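Local atomic coordinates of inosine-uridine preferring nucleoside hydrolase family protein (Bacillus anthracis, PDB entry 2C40), a protein that belongs to the inosine-uridine preferring nucleoside hydrolase family and carries a calcium ion and alpha-d-ribofuranose in its ligand pocket. Residues A[22-25]-A[26-29]. Numbering follows the deposited sequence.
Sequences LQMD and NVEL
M24 and V27 meet at the two ends of a type I beta turn that carries the chain from helix 12-21 into strand 27-34. V27 N donates a weak hydrogen bond to M24 O, 3.4 Å long, the bond expected between the first and fourth residues of such a turn. The M24 side chain sets out toward V27, its CB lying 4.0 Å from V27 CB; the modelled position of the terminal methyl CE is doubtful, because it sits impossibly close to V27. A long, flexible thioether suits this place, since Y302 and L306 of helix 296-308 also touch it, while the beta-branched V27 suits the first strand residue and packs on V4 of the neighbouring strand 2-8.

At the turn's corners the residues are polar. N26 tucks its amide back over its own main chain (chi1 69°), bringing OD1 to 3.7 Å from M24 CB, while ND2 donates to the G255 carbonyl. D25, exposed to solvent, turns outward and forms a salt bridge through OD1 with K309, whose NZ also bonds to Q23 O.

Farther from the turn, L22 and L29 meet across the two arms, whose CA atoms there are 7.6 Å apart. Their side chains cross at about a right angle and touch through methyls, L22 CD2 lying 3.7 Å from L29 CD2; L29 also packs against L18, L21 and V4. With just one weak backbone bond across the turn, its shape probably depends also on apolar packing inside, on backbone bonds of N26 and E28 to strand 2-8, and on polar links from its corners to K309 near the C-terminus and to G255 at the end of helix 246-255.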
# COMPACT_ATOMS: atom_id res chain seq x y z
N LEU A 22 13.62 -14.25 12.32
CA LEU A 22 13.87 -13.80 13.66
C LEU A 22 13.09 -14.63 14.74
O LEU A 22 13.44 -14.61 15.91
CB LEU A 22 13.57 -12.29 13.75
CG LEU A 22 14.54 -11.33 13.06
CD1 LEU A 22 13.96 -9.95 13.01
CD2 LEU A 22 15.90 -11.30 13.79
N GLN A 23 12.06 -15.36 14.32
CA GLN A 23 11.26 -16.21 15.20
C GLN A 23 11.75 -17.66 15.17
O GLN A 23 11.39 -18.48 16.03
CB GLN A 23 9.80 -16.15 14.78
CG GLN A 23 9.20 -14.75 14.60
CD GLN A 23 9.74 -13.74 15.59
OE1 GLN A 23 9.61 -13.90 16.80
NE2 GLN A 23 10.38 -12.71 15.07
N MET A 24 12.61 -18.00 14.20
CA MET A 24 13.17 -19.35 14.11
C MET A 24 14.20 -19.63 15.22
O MET A 24 15.25 -18.97 15.31
CB MET A 24 13.82 -19.55 12.74
CG MET A 24 12.83 -19.41 11.59
SD MET A 24 13.49 -19.57 9.93
CE MET A 24 15.11 -18.99 10.10
N ASP A 25 13.88 -20.59 16.07
CA ASP A 25 14.74 -21.02 17.17
C ASP A 25 16.05 -21.66 16.73
O ASP A 25 16.99 -21.74 17.53
CB ASP A 25 14.02 -22.09 18.01
CG ASP A 25 12.84 -21.54 18.77
OD1 ASP A 25 12.79 -20.30 18.98
OD2 ASP A 25 11.96 -22.37 19.15
N ASN A 26 16.06 -22.18 15.50
CA ASN A 26 17.21 -22.95 14.95
C ASN A 26 18.07 -22.09 14.02
O ASN A 26 18.93 -22.61 13.32
CB ASN A 26 16.77 -24.25 14.26
CG ASN A 26 16.02 -24.00 12.96
OD1 ASN A 26 15.35 -22.97 12.82
ND2 ASN A 26 16.10 -24.94 12.02
N VAL A 27 17.83 -20.78 14.01
CA VAL A 27 18.58 -19.82 13.20
C VAL A 27 19.11 -18.66 14.03
O VAL A 27 18.41 -18.06 14.87
CB VAL A 27 17.71 -19.28 11.99
CG1 VAL A 27 18.28 -17.97 11.34
CG2 VAL A 27 17.57 -20.36 10.95
N GLU A 28 20.36 -18.33 13.76
CA GLU A 28 21.00 -17.20 14.39
C GLU A 28 21.52 -16.35 13.26
O GLU A 28 22.45 -16.75 12.56
CB GLU A 28 22.16 -17.66 15.28
CG GLU A 28 23.00 -16.54 15.86
CD GLU A 28 24.28 -17.03 16.53
OE1 GLU A 28 25.24 -16.23 16.64
OE2 GLU A 28 24.35 -18.22 16.93
N LEU A 29 20.88 -15.19 13.09
CA LEU A 29 21.26 -14.23 12.08
C LEU A 29 22.55 -13.58 12.55
O LEU A 29 22.56 -12.97 13.59
CB LEU A 29 20.14 -13.19 11.92
CG LEU A 29 19.24 -13.22 10.69
CD1 LEU A 29 19.00 -14.58 10.08
CD2 LEU A 29 17.89 -12.43 10.92